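Phosphoglucosamine/phosphogalactosamine mutase (Sulfolobus tokodaii, PDB 2F7L) interconverts the 6- and 1-phosphates of glucosamine and of galactosamine, on the route to UDP-N-acetylglucosamine and UDP-N-acetylgalactosamine. Local coordinates at residues S262-S267 with D365-Y370; S289-Y294 with V302-V307; A347-L352 with A361-R366. All coordinates share one frame; numbering follows the deposited sequence.

Contact 1: S262-S267 with D365-Y370; sequences SGTLLS and DRLPKY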
loop_
_atom_site.group_PDB
_atom_site.type_symbol
_atom_site.label_atom_id
_atom_site.label_comp_id
_atom_site.label_asym_id
_atom_site.label_seq_id
_atom_site.Cartn_x
_atom_site.Cartn_y
_atom_site.Cartn_z
ATOM N N SER A 262 3.644 -3.721 -12.703
ATOM C CA SER A 262 4.001 -2.315 -12.768
ATOM C C SER A 262 5.054 -1.956 -11.729
ATOM O O SER A 262 5.746 -0.946 -11.865
ATOM C CB SER A 262 2.763 -1.433 -12.593
ATOM O OG SER A 262 2.089 -1.717 -11.389
ATOM N N GLY A 263 5.182 -2.781 -10.697
ATOM C CA GLY A 263 6.167 -2.513 -9.670
ATOM C C GLY A 263 7.520 -2.787 -10.274
ATOM O O GLY A 263 8.507 -2.115 -9.979
ATOM N N THR A 264 7.552 -3.794 -11.141
ATOM C CA THR A 264 8.773 -4.213 -11.831
ATOM C C THR A 264 9.230 -3.148 -12.841
ATOM O O THR A 264 10.393 -2.767 -12.867
ATOM C CB THR A 264 8.538 -5.579 -12.547
ATOM O OG1 THR A 264 8.428 -6.619 -11.569
ATOM C CG2 THR A 264 9.678 -5.895 -13.495
ATOM N N LEU A 265 8.290 -2.682 -13.660
ATOM C CA LEU A 265 8.533 -1.644 -14.660
ATOM C C LEU A 265 9.025 -0.366 -13.968
ATOM O O LEU A 265 9.957 0.290 -14.433
ATOM C CB LEU A 265 7.222 -1.360 -15.403
ATOM C CG LEU A 265 7.076 -1.665 -16.897
ATOM C CD1 LEU A 265 8.016 -2.766 -17.302
ATOM C CD2 LEU A 265 5.636 -2.046 -17.204
ATOM N N LEU A 266 8.378 -0.019 -12.857
ATOM C CA LEU A 266 8.711 1.163 -12.070
ATOM C C LEU A 266 10.021 0.944 -11.346
ATOM O O LEU A 266 10.839 1.855 -11.215
ATOM C CB LEU A 266 7.607 1.441 -11.055
ATOM C CG LEU A 266 6.637 2.589 -11.355
ATOM C CD1 LEU A 266 6.401 2.783 -12.852
ATOM C CD2 LEU A 266 5.349 2.305 -10.625
ATOM N N SER A 267 10.223 -0.275 -10.869
ATOM C CA SER A 267 11.454 -0.607 -10.171
ATOM C C SER A 267 12.600 -0.405 -11.177
ATOM O O SER A 267 13.722 -0.036 -10.833
ATOM C CB SER A 267 11.386 -2.058 -9.692
ATOM O OG SER A 267 12.185 -2.236 -8.539
ATOM N N ASP A 365 3.707 -5.417 -22.179
ATOM C CA ASP A 365 4.026 -6.651 -22.854
ATOM C C ASP A 365 5.513 -6.950 -22.800
ATOM O O ASP A 365 5.899 -8.092 -22.947
ATOM C CB ASP A 365 3.529 -6.636 -24.293
ATOM C CG ASP A 365 2.035 -6.897 -24.393
ATOM O OD1 ASP A 365 1.472 -7.557 -23.488
ATOM O OD2 ASP A 365 1.421 -6.454 -25.387
ATOM N N ARG A 366 6.353 -5.950 -22.561
ATOM C CA ARG A 366 7.790 -6.201 -22.484
ATOM C C ARG A 366 8.157 -7.084 -21.289
ATOM O O ARG A 366 9.311 -7.451 -21.124
ATOM C CB ARG A 366 8.594 -4.902 -22.342
ATOM C CG ARG A 366 8.567 -3.896 -23.500
ATOM C CD ARG A 366 9.781 -2.969 -23.318
ATOM N NE ARG A 366 9.631 -1.589 -23.789
ATOM C CZ ARG A 366 9.342 -1.232 -25.038
ATOM N NH1 ARG A 366 9.149 -2.149 -25.992
ATOM N NH2 ARG A 366 9.278 0.057 -25.340
ATOM N N LEU A 367 7.183 -7.415 -20.445
ATOM C CA LEU A 367 7.434 -8.240 -19.246
ATOM C C LEU A 367 7.119 -9.728 -19.437
ATOM O O LEU A 367 6.298 -10.108 -20.284
ATOM C CB LEU A 367 6.590 -7.735 -18.062
ATOM C CG LEU A 367 7.027 -6.741 -16.986
ATOM C CD1 LEU A 367 8.231 -5.962 -17.415
ATOM C CD2 LEU A 367 5.859 -5.811 -16.673
ATOM N N PRO A 368 7.762 -10.590 -18.637
ATOM C CA PRO A 368 7.524 -12.030 -18.726
ATOM C C PRO A 368 6.039 -12.284 -18.460
ATOM O O PRO A 368 5.444 -11.643 -17.591
ATOM C CB PRO A 368 8.401 -12.589 -17.616
ATOM C CG PRO A 368 9.533 -11.621 -17.567
ATOM C CD PRO A 368 8.838 -10.291 -17.678
ATOM N N LYS A 369 5.436 -13.206 -19.199
ATOM C CA LYS A 369 4.022 -13.515 -19.015
ATOM C C LYS A 369 3.838 -14.783 -18.187
ATOM O O LYS A 369 4.347 -15.839 -18.548
ATOM C CB LYS A 369 3.355 -13.653 -20.390
ATOM C CG LYS A 369 2.124 -14.549 -20.453
ATOM C CD LYS A 369 2.053 -15.298 -21.832
ATOM C CE LYS A 369 2.785 -16.694 -21.858
ATOM N NZ LYS A 369 4.250 -16.758 -21.437
ATOM N N TYR A 370 3.128 -14.659 -17.064
ATOM C CA TYR A 370 2.838 -15.785 -16.163
ATOM C C TYR A 370 1.344 -15.909 -15.879
ATOM O O TYR A 370 0.635 -14.911 -15.790
ATOM C CB TYR A 370 3.541 -15.625 -14.820
ATOM C CG TYR A 370 4.997 -15.982 -14.820
ATOM C CD1 TYR A 370 5.954 -15.105 -15.335
ATOM C CD2 TYR A 370 5.431 -17.185 -14.255
ATOM C CE1 TYR A 370 7.313 -15.412 -15.278
ATOM C CE2 TYR A 370 6.790 -17.507 -14.193
ATOM C CZ TYR A 370 7.723 -16.611 -14.703
ATOM O OH TYR A 370 9.060 -16.906 -14.610
#
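L367 reaches over to L265 and T264, and so ties the connection between helix 360-365 and strand 371-378 to helix 259-272 of domain III, one of the alpha/beta/alpha layer domains of the phosphohexose mutase fold. Strand 371-378, into which the connection 365-370 runs, is an outer strand of the antiparallel sheet belonging to the C-terminal domain.

The contact between the two segments is wholly apolar. The backbones stay well apart, with the CA atoms of L265 and L367 8.1 Å from each other, so branched side chains have to span the distance. L367 directs its CB at the helix, and its two methyls share the work. CD1 meets L265 CD1 at 3.2 Å, while CD2 of L367 lies 3.8 Å from L265 CD2. The CB of L265 does not itself aim at the connection; only the end of its side chain comes over, and the two leucines pass each other at a slant. Further cover for these side chains comes from Y294 of helix 290-296, which touches L367, and from L363 and F364, which lie against L265.

Polar groups are kept to other partners. Within the helix, L266 N bonds to S262 O at 3.0 Å. At the head of the connection D365 forms a salt bridge with R255, and at its far end the hydroxyl of Y370 bonds to E293, so both ends are tied down by polar bonds.

T264 divides its two branches between these kinds of contact. OG1 stands beside its own backbone N (chi1 -71°) and is hydrogen-bonded to D260 O, one turn back. That rotation puts the methyl anti to the nitrogen, where T264 CG2 lies 4.2 Å from L367 CD1.

Contact 2: S289-Y294 with V302-V307; sequences SLVEEY and VDWTKV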
loop_
_atom_site.group_PDB
_atom_site.type_symbol
_atom_site.label_atom_id
_atom_site.label_comp_id
_atom_site.label_asym_id
_atom_site.label_seq_id
_atom_site.Cartn_x
_atom_site.Cartn_y
_atom_site.Cartn_z
ATOM N N SER A 289 7.740 -14.133 -9.514
ATOM C CA SER A 289 9.194 -14.266 -9.701
ATOM C C SER A 289 9.620 -13.552 -10.984
ATOM O O SER A 289 10.803 -13.289 -11.217
ATOM C CB SER A 289 9.608 -15.744 -9.739
ATOM O OG SER A 289 8.953 -16.434 -10.781
ATOM N N LEU A 290 8.629 -13.246 -11.806
ATOM C CA LEU A 290 8.823 -12.503 -13.040
ATOM C C LEU A 290 9.740 -11.288 -12.766
ATOM O O LEU A 290 10.557 -10.892 -13.608
ATOM C CB LEU A 290 7.438 -12.062 -13.533
ATOM C CG LEU A 290 7.045 -10.768 -14.238
ATOM C CD1 LEU A 290 5.529 -10.790 -14.280
ATOM C CD2 LEU A 290 7.512 -9.510 -13.513
ATOM N N VAL A 291 9.596 -10.711 -11.576
ATOM C CA VAL A 291 10.392 -9.568 -11.172
ATOM C C VAL A 291 11.893 -9.880 -11.287
ATOM O O VAL A 291 12.669 -9.053 -11.784
ATOM C CB VAL A 291 10.041 -9.140 -9.718
ATOM C CG1 VAL A 291 10.307 -10.284 -8.757
ATOM C CG2 VAL A 291 10.855 -7.903 -9.308
ATOM N N GLU A 292 12.310 -11.065 -10.839
ATOM C CA GLU A 292 13.727 -11.434 -10.933
ATOM C C GLU A 292 14.159 -11.554 -12.378
ATOM O O GLU A 292 15.213 -11.058 -12.772
ATOM C CB GLU A 292 14.008 -12.771 -10.261
ATOM C CG GLU A 292 14.014 -12.741 -8.768
ATOM C CD GLU A 292 14.529 -14.042 -8.191
ATOM O OE1 GLU A 292 14.122 -15.120 -8.687
ATOM O OE2 GLU A 292 15.339 -13.985 -7.237
ATOM N N GLU A 293 13.332 -12.226 -13.161
ATOM C CA GLU A 293 13.627 -12.431 -14.557
ATOM C C GLU A 293 13.940 -11.125 -15.261
ATOM O O GLU A 293 14.978 -10.986 -15.903
ATOM C CB GLU A 293 12.439 -13.104 -15.224
ATOM C CG GLU A 293 12.747 -13.764 -16.556
ATOM C CD GLU A 293 11.625 -14.692 -16.974
ATOM O OE1 GLU A 293 10.998 -15.304 -16.076
ATOM O OE2 GLU A 293 11.379 -14.815 -18.193
ATOM N N TYR A 294 13.040 -10.162 -15.126
ATOM C CA TYR A 294 13.207 -8.874 -15.777
ATOM C C TYR A 294 14.280 -7.991 -15.160
ATOM O O TYR A 294 15.083 -7.417 -15.870
ATOM C CB TYR A 294 11.881 -8.118 -15.776
ATOM C CG TYR A 294 11.769 -7.076 -16.861
ATOM C CD1 TYR A 294 11.249 -7.399 -18.110
ATOM C CD2 TYR A 294 12.183 -5.769 -16.640
ATOM C CE1 TYR A 294 11.139 -6.443 -19.107
ATOM C CE2 TYR A 294 12.081 -4.804 -17.638
ATOM C CZ TYR A 294 11.556 -5.149 -18.864
ATOM O OH TYR A 294 11.425 -4.191 -19.838
ATOM N N VAL A 302 16.645 -8.538 -6.386
ATOM C CA VAL A 302 15.367 -8.321 -5.746
ATOM C C VAL A 302 15.519 -8.978 -4.378
ATOM O O VAL A 302 15.883 -10.145 -4.280
ATOM C CB VAL A 302 14.174 -8.928 -6.564
ATOM C CG1 VAL A 302 14.528 -8.980 -8.038
ATOM C CG2 VAL A 302 13.782 -10.277 -6.041
ATOM N N ASP A 303 15.315 -8.198 -3.322
ATOM C CA ASP A 303 15.407 -8.731 -1.976
ATOM C C ASP A 303 14.025 -9.151 -1.518
ATOM O O ASP A 303 13.184 -8.311 -1.236
ATOM C CB ASP A 303 15.964 -7.675 -1.029
ATOM C CG ASP A 303 17.467 -7.562 -1.113
ATOM O OD1 ASP A 303 18.154 -8.589 -0.892
ATOM O OD2 ASP A 303 17.964 -6.448 -1.397
ATOM N N TRP A 304 13.780 -10.447 -1.449
ATOM C CA TRP A 304 12.470 -10.934 -1.038
ATOM C C TRP A 304 12.242 -10.703 0.442
ATOM O O TRP A 304 13.188 -10.708 1.211
ATOM C CB TRP A 304 12.332 -12.421 -1.365
ATOM C CG TRP A 304 12.360 -12.680 -2.832
ATOM C CD1 TRP A 304 13.424 -13.114 -3.571
ATOM C CD2 TRP A 304 11.282 -12.484 -3.757
ATOM N NE1 TRP A 304 13.076 -13.199 -4.899
ATOM C CE2 TRP A 304 11.768 -12.819 -5.042
ATOM C CE3 TRP A 304 9.953 -12.061 -3.626
ATOM C CZ2 TRP A 304 10.967 -12.742 -6.194
ATOM C CZ3 TRP A 304 9.154 -11.985 -4.772
ATOM C CH2 TRP A 304 9.665 -12.327 -6.038
ATOM N N THR A 305 10.988 -10.506 0.842
ATOM C CA THR A 305 10.694 -10.261 2.246
ATOM C C THR A 305 9.273 -10.663 2.649
ATOM O O THR A 305 8.505 -11.137 1.825
ATOM C CB THR A 305 10.959 -8.758 2.590
ATOM O OG1 THR A 305 10.801 -8.546 3.994
ATOM C CG2 THR A 305 10.021 -7.845 1.829
ATOM N N LYS A 306 8.941 -10.492 3.923
ATOM C CA LYS A 306 7.618 -10.823 4.438
ATOM C C LYS A 306 6.571 -9.977 3.736
ATOM O O LYS A 306 6.886 -8.988 3.064
ATOM C CB LYS A 306 7.529 -10.542 5.950
ATOM C CG LYS A 306 8.553 -11.277 6.776
ATOM C CD LYS A 306 8.604 -10.843 8.262
ATOM C CE LYS A 306 9.881 -11.429 9.024
ATOM N NZ LYS A 306 11.223 -10.737 8.744
ATOM N N VAL A 307 5.322 -10.388 3.900
ATOM C CA VAL A 307 4.184 -9.670 3.354
ATOM C C VAL A 307 3.905 -8.526 4.328
ATOM O O VAL A 307 3.855 -8.741 5.548
ATOM C CB VAL A 307 2.936 -10.582 3.292
ATOM C CG1 VAL A 307 1.685 -9.756 3.029
ATOM C CG2 VAL A 307 3.133 -11.651 2.221
#
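E292 on helix 290-294 sits across from V302, their CA atoms 6.3 Å apart, where the helix runs almost antiparallel (167°) to strand 302-305 with 9.6 Å between axes. This is the return half of a beta-alpha-beta crossover: strand 280-284 leads into the helix, and strand 301-305 returns parallel to strand 280-284. V291 faces the strand and uses both methyls, CG1 lying 3.5 Å from W304 CH2 and CG2 reaching V302 CG1 at 4.0 Å. E292 crosses V302 at about a right angle, its CG 3.7 Å from V302 CG2. That same V302 methyl sits over one face of the W304 indole, toward its rim. Beyond CG, E292 runs out extended to the ring edge, where W304 NE1 gives OE2 a weak but straight hydrogen bond (3.3 Å, 172°), the carboxylate turned 71° from the indole plane. An alanine in place of W304 would probably open a gap beside V291 CG1 and leave the E292 carboxylate without its indole N-H. The stronger partner of E292 OE2 is K402, a salt bridge to the C-terminal domain; sharing one oxygen between ammonium and indole N-H probably favours the ionised glutamate.

Contact 3: A347-L352 with A361-R366; sequences ALMLEL and AELFDR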
loop_
_atom_site.group_PDB
_atom_site.type_symbol
_atom_site.label_atom_id
_atom_site.label_comp_id
_atom_site.label_asym_id
_atom_site.label_seq_id
_atom_site.Cartn_x
_atom_site.Cartn_y
_atom_site.Cartn_z
ATOM N N ALA A 347 2.889 9.290 -11.611
ATOM C CA ALA A 347 3.815 10.249 -12.205
ATOM C C ALA A 347 5.040 9.546 -12.798
ATOM O O ALA A 347 5.488 9.870 -13.907
ATOM C CB ALA A 347 4.265 11.267 -11.153
ATOM N N LEU A 348 5.600 8.604 -12.051
ATOM C CA LEU A 348 6.756 7.883 -12.526
ATOM C C LEU A 348 6.375 7.088 -13.756
ATOM O O LEU A 348 7.174 6.935 -14.675
ATOM C CB LEU A 348 7.280 6.943 -11.449
ATOM C CG LEU A 348 8.018 7.614 -10.294
ATOM C CD1 LEU A 348 8.313 6.597 -9.202
ATOM C CD2 LEU A 348 9.301 8.235 -10.809
ATOM N N MET A 349 5.146 6.592 -13.783
ATOM C CA MET A 349 4.710 5.790 -14.913
ATOM C C MET A 349 4.651 6.636 -16.166
ATOM O O MET A 349 5.153 6.236 -17.210
ATOM C CB MET A 349 3.342 5.162 -14.639
ATOM C CG MET A 349 2.914 4.124 -15.678
ATOM S SD MET A 349 3.993 2.676 -15.725
ATOM C CE MET A 349 3.054 1.515 -14.721
ATOM N N LEU A 350 4.027 7.806 -16.060
ATOM C CA LEU A 350 3.928 8.717 -17.198
ATOM C C LEU A 350 5.326 9.146 -17.664
ATOM O O LEU A 350 5.492 9.561 -18.810
ATOM C CB LEU A 350 3.101 9.961 -16.841
ATOM C CG LEU A 350 1.593 9.784 -16.653
ATOM C CD1 LEU A 350 0.941 11.141 -16.530
ATOM C CD2 LEU A 350 0.994 9.040 -17.830
ATOM N N GLU A 351 6.324 9.062 -16.784
ATOM C CA GLU A 351 7.665 9.435 -17.193
ATOM C C GLU A 351 8.195 8.267 -18.018
ATOM O O GLU A 351 8.434 8.405 -19.214
ATOM C CB GLU A 351 8.583 9.706 -15.991
ATOM C CG GLU A 351 9.455 10.951 -16.192
ATOM C CD GLU A 351 10.656 11.049 -15.240
ATOM O OE1 GLU A 351 11.281 12.139 -15.180
ATOM O OE2 GLU A 351 10.992 10.049 -14.561
ATOM N N LEU A 352 8.348 7.114 -17.375
ATOM C CA LEU A 352 8.812 5.882 -18.013
ATOM C C LEU A 352 8.137 5.683 -19.384
ATOM O O LEU A 352 8.785 5.376 -20.382
ATOM C CB LEU A 352 8.498 4.709 -17.075
ATOM C CG LEU A 352 8.960 3.270 -17.320
ATOM C CD1 LEU A 352 7.775 2.414 -17.755
ATOM C CD2 LEU A 352 10.102 3.265 -18.341
ATOM N N ALA A 361 0.099 -0.469 -23.383
ATOM C CA ALA A 361 -0.135 -1.870 -23.726
ATOM C C ALA A 361 1.163 -2.558 -24.135
ATOM O O ALA A 361 1.479 -3.648 -23.664
ATOM C CB ALA A 361 -1.152 -1.972 -24.849
ATOM N N GLU A 362 1.926 -1.912 -25.008
ATOM C CA GLU A 362 3.170 -2.498 -25.457
ATOM C C GLU A 362 4.159 -2.578 -24.310
ATOM O O GLU A 362 4.756 -3.625 -24.076
ATOM C CB GLU A 362 3.787 -1.691 -26.598
ATOM C CG GLU A 362 5.031 -2.385 -27.150
ATOM C CD GLU A 362 5.849 -1.533 -28.107
ATOM O OE1 GLU A 362 5.242 -0.917 -29.020
ATOM O OE2 GLU A 362 7.101 -1.501 -27.945
ATOM N N LEU A 363 4.325 -1.460 -23.605
ATOM C CA LEU A 363 5.240 -1.356 -22.464
ATOM C C LEU A 363 5.115 -2.558 -21.539
ATOM O O LEU A 363 6.098 -3.198 -21.187
ATOM C CB LEU A 363 4.921 -0.088 -21.671
ATOM C CG LEU A 363 5.992 0.589 -20.814
ATOM C CD1 LEU A 363 5.463 0.752 -19.411
ATOM C CD2 LEU A 363 7.276 -0.209 -20.817
ATOM N N PHE A 364 3.885 -2.852 -21.145
ATOM C CA PHE A 364 3.614 -3.969 -20.259
ATOM C C PHE A 364 3.960 -5.301 -20.880
ATOM O O PHE A 364 4.450 -6.210 -20.191
ATOM C CB PHE A 364 2.147 -3.955 -19.828
ATOM C CG PHE A 364 1.901 -3.121 -18.613
ATOM C CD1 PHE A 364 1.341 -1.851 -18.722
ATOM C CD2 PHE A 364 2.305 -3.582 -17.354
ATOM C CE1 PHE A 364 1.194 -1.055 -17.599
ATOM C CE2 PHE A 364 2.160 -2.795 -16.229
ATOM C CZ PHE A 364 1.607 -1.530 -16.349
ATOM N N ASP A 365 3.707 -5.417 -22.179
ATOM C CA ASP A 365 4.026 -6.651 -22.854
ATOM C C ASP A 365 5.513 -6.950 -22.800
ATOM O O ASP A 365 5.899 -8.092 -22.947
ATOM C CB ASP A 365 3.529 -6.636 -24.293
ATOM C CG ASP A 365 2.035 -6.897 -24.393
ATOM O OD1 ASP A 365 1.472 -7.557 -23.488
ATOM O OD2 ASP A 365 1.421 -6.454 -25.387
ATOM N N ARG A 366 6.353 -5.950 -22.561
ATOM C CA ARG A 366 7.790 -6.201 -22.484
ATOM C C ARG A 366 8.157 -7.084 -21.289
ATOM O O ARG A 366 9.311 -7.451 -21.124
ATOM C CB ARG A 366 8.594 -4.902 -22.342
ATOM C CG ARG A 366 8.567 -3.896 -23.500
ATOM C CD ARG A 366 9.781 -2.969 -23.318
ATOM N NE ARG A 366 9.631 -1.589 -23.789
ATOM C CZ ARG A 366 9.342 -1.232 -25.038
ATOM N NH1 ARG A 366 9.149 -2.149 -25.992
ATOM N NH2 ARG A 366 9.278 0.057 -25.340
#
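M349 and L352 of helix 342-356 meet F364 and L363 of helix 360-365, and M349 makes the longer reach. Its CB starts 7.1 Å from F364 CZ and does not point straight at the second helix. CG stands anti to the backbone N (chi1 -171°), which carries the chain out from its own helix; it then bends at the next two torsions. SD passes L363 at some distance, 4.4 Å from its CD1, and also lies near L266 of helix 259-272. The terminal methyl arrives last: CE is 3.7 Å from F364 CZ, approaching the ring obliquely, and touches S262 as well.

One turn further on, L352 puts CD1 into the branched end of L363. It is 3.3 Å from L363 CD1 and 4.0 Å from L363 CG, the two side chains crossing at a slant. All four of these residues are buried.

On the outer side of helix 360-365 a salt bridge spans one turn, R366 NH1 to E362 OE2 at 2.9 Å. The oxygen offers its anti lone pair, and it sits well off the guanidinium plane, by 33°.

The axes of the short helical segments 347-352 and 361-365 come no nearer than 12.2 Å and cross at 91°, so only the ends of long side chains meet, with L265 of helix 259-272 also packed against L363 and F364. M349 touches F249 and L236 too, on strands of the neighbouring domain II sheet. This is apolar helix packing of an alpha/beta/alpha layer domain, here placed where domains II and III of the phosphohexose mutase fold adjoin.

All three contacts lie in domain III, and contact 1 touches both of the others. Contact 1 closes the widest loop, from helix 259-272 to the exit toward the C-terminal domain; contact 2 is nested inside that loop, and contact 3 follows contact 2 along the chain, ending on the same residues, D365 and R366, where contact 1's second segment begins. The centres of contacts 1 and 3 are about 9 Å apart, those of 1 and 2 about 12 Å, and those of 2 and 3 about 19 Å. Helix 259-272 packs against helix 290-296 of the crossover unit and against helix 342-356, away from the annotated magnesium and phosphoserine sites.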